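Local coordinates for XRE family transcriptional regulator (Pseudomonas putida, PDB 6F8H), which is the antitoxin GraA of the HigA type, which probably neutralises the toxin GraT and binds operator DNA through a helix-turn-helix domain, at residues G11-P17 with F83-T87. Numbering follows the deposited sequence.
Sequences GMRPIHP and FDLRT
Phe83 of helix 73-99 lays its side chain against the loop 11-17, along Ile15 and His16. Phe83 CB lies 3.4 Å from Ile15 O and also faces Pro17 CD. With CG anti to the backbone N (chi1 169°), the ring lies against the loop: Phe83 CD1 comes 3.4 Å from His16 N, and CE1 sits between Pro14 CB and His16 CB. At the far end Phe83 CZ and Phe83 CE2 are each 3.7 Å from His16 CD2. Here the imidazole of His16 turns its edge to the phenyl face of Phe83 in a T-shaped pair, planes at 73°. His16 CB adds a CH-pi contact over the ring. Thr87 OG1 lies over the centre of the opposite face while donating to Phe83 O. His16 is also the N-cap of helix 17-29, its ND1 bonded to Gly18 N, so the contact joins the start of the first helix of this helix-turn-helix protein to its long C-terminal helix. One turn on from Phe83, Arg86 packs CG 3.6 Å from Pro14 CG, then bends so that NE donates to a lone pair of Met12 O (3.0 Å, N-H...O angle 141°), which lies nearly in the guanidinium plane; NH1 forms a salt bridge with Glu89.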
loop_
_atom_site.group_PDB
_atom_site.type_symbol
_atom_site.label_atom_id
_atom_site.label_comp_id
_atom_site.label_asym_id
_atom_site.label_seq_id
_atom_site.Cartn_x
_atom_site.Cartn_y
_atom_site.Cartn_z
ATOM N N GLY A 11 12.500 -12.842 9.343
ATOM C CA GLY A 11 12.583 -12.497 10.753
ATOM C C GLY A 11 11.210 -12.377 11.395
ATOM O O GLY A 11 10.612 -13.402 11.727
ATOM N N MET A 12 10.688 -11.160 11.582
ATOM C CA MET A 12 9.367 -11.073 12.198
ATOM C C MET A 12 8.308 -11.506 11.186
ATOM O O MET A 12 8.392 -11.178 10.007
ATOM C CB MET A 12 9.094 -9.664 12.731
ATOM C CG MET A 12 9.202 -9.593 14.254
ATOM S SD MET A 12 9.251 -7.928 14.941
ATOM C CE MET A 12 9.901 -8.256 16.583
ATOM N N ARG A 13 7.334 -12.276 11.654
ATOM C CA ARG A 13 6.310 -12.848 10.787
ATOM C C ARG A 13 5.467 -11.753 10.133
ATOM O O ARG A 13 5.001 -10.857 10.814
ATOM C CB ARG A 13 5.416 -13.803 11.593
ATOM C CG ARG A 13 4.321 -14.483 10.789
ATOM C CD ARG A 13 3.558 -15.475 11.657
ATOM N NE ARG A 13 2.906 -14.821 12.789
ATOM C CZ ARG A 13 1.659 -14.362 12.757
ATOM N NH1 ARG A 13 0.939 -14.488 11.648
ATOM N NH2 ARG A 13 1.139 -13.775 13.824
ATOM N N PRO A 14 5.289 -11.819 8.806
ATOM C CA PRO A 14 4.363 -10.893 8.144
ATOM C C PRO A 14 2.958 -11.005 8.736
ATOM O O PRO A 14 2.468 -12.122 8.911
ATOM C CB PRO A 14 4.374 -11.358 6.684
ATOM C CG PRO A 14 5.660 -12.076 6.513
ATOM C CD PRO A 14 6.004 -12.677 7.851
ATOM N N ILE A 15 2.330 -9.875 9.050
ATOM C CA ILE A 15 0.963 -9.887 9.564
ATOM C C ILE A 15 -0.052 -9.391 8.529
ATOM O O ILE A 15 -0.129 -8.197 8.239
ATOM C CB ILE A 15 0.828 -9.021 10.823
ATOM C CG1 ILE A 15 1.904 -9.408 11.840
ATOM C CG2 ILE A 15 -0.569 -9.165 11.402
ATOM C CD1 ILE A 15 1.804 -10.870 12.303
ATOM N N HIS A 16 -0.836 -10.305 7.975
ATOM C CA HIS A 16 -1.866 -9.891 7.030
ATOM C C HIS A 16 -2.979 -9.102 7.747
ATOM O O HIS A 16 -3.399 -9.465 8.842
ATOM C CB HIS A 16 -2.448 -11.103 6.304
ATOM C CG HIS A 16 -3.195 -10.749 5.060
ATOM N ND1 HIS A 16 -4.495 -10.292 5.081
ATOM C CD2 HIS A 16 -2.819 -10.767 3.762
ATOM C CE1 HIS A 16 -4.892 -10.043 3.845
ATOM N NE2 HIS A 16 -3.897 -10.330 3.024
ATOM N N PRO A 17 -3.458 -8.015 7.127
ATOM C CA PRO A 17 -4.567 -7.250 7.708
ATOM C C PRO A 17 -5.754 -8.133 8.062
ATOM O O PRO A 17 -6.451 -7.861 9.037
ATOM C CB PRO A 17 -4.933 -6.253 6.592
ATOM C CG PRO A 17 -3.648 -6.064 5.841
ATOM C CD PRO A 17 -2.951 -7.408 5.878
ATOM N N PHE A 83 2.763 -5.626 5.685
ATOM C CA PHE A 83 2.700 -7.020 5.275
ATOM C C PHE A 83 3.383 -7.221 3.935
ATOM O O PHE A 83 4.175 -8.145 3.776
ATOM C CB PHE A 83 1.253 -7.503 5.202
ATOM C CG PHE A 83 1.090 -8.841 4.532
ATOM C CD1 PHE A 83 1.245 -10.026 5.254
ATOM C CD2 PHE A 83 0.775 -8.918 3.189
ATOM C CE1 PHE A 83 1.087 -11.253 4.638
ATOM C CE2 PHE A 83 0.622 -10.135 2.570
ATOM C CZ PHE A 83 0.776 -11.308 3.295
ATOM N N ASP A 84 3.055 -6.362 2.967
ATOM C CA ASP A 84 3.639 -6.454 1.635
ATOM C C ASP A 84 5.162 -6.262 1.627
ATOM O O ASP A 84 5.883 -6.925 0.879
ATOM C CB ASP A 84 2.976 -5.425 0.709
ATOM C CG ASP A 84 1.554 -5.818 0.339
ATOM O OD1 ASP A 84 1.272 -7.038 0.261
ATOM O OD2 ASP A 84 0.725 -4.917 0.134
ATOM N N LEU A 85 5.634 -5.342 2.452
ATOM C CA LEU A 85 7.064 -5.075 2.551
ATOM C C LEU A 85 7.794 -6.260 3.186
ATOM O O LEU A 85 8.773 -6.774 2.646
ATOM C CB LEU A 85 7.300 -3.805 3.357
ATOM C CG LEU A 85 8.755 -3.388 3.583
ATOM C CD1 LEU A 85 9.430 -3.109 2.256
ATOM C CD2 LEU A 85 8.851 -2.155 4.492
ATOM N N ARG A 86 7.290 -6.697 4.327
ATOM C CA ARG A 86 7.885 -7.829 5.025
ATOM C C ARG A 86 7.937 -9.043 4.085
ATOM O O ARG A 86 8.932 -9.773 4.045
ATOM C CB ARG A 86 7.098 -8.136 6.303
ATOM C CG ARG A 86 7.745 -9.180 7.212
ATOM C CD ARG A 86 8.985 -8.641 7.913
ATOM N NE ARG A 86 9.997 -9.686 8.019
ATOM C CZ ARG A 86 11.184 -9.634 7.425
ATOM N NH1 ARG A 86 11.522 -8.575 6.706
ATOM N NH2 ARG A 86 12.039 -10.634 7.564
ATOM N N THR A 87 6.884 -9.223 3.291
ATOM C CA THR A 87 6.829 -10.324 2.342
ATOM C C THR A 87 7.879 -10.185 1.236
ATOM O O THR A 87 8.608 -11.140 0.947
ATOM C CB THR A 87 5.425 -10.448 1.718
ATOM O OG1 THR A 87 4.477 -10.739 2.746
ATOM C CG2 THR A 87 5.389 -11.574 0.689
#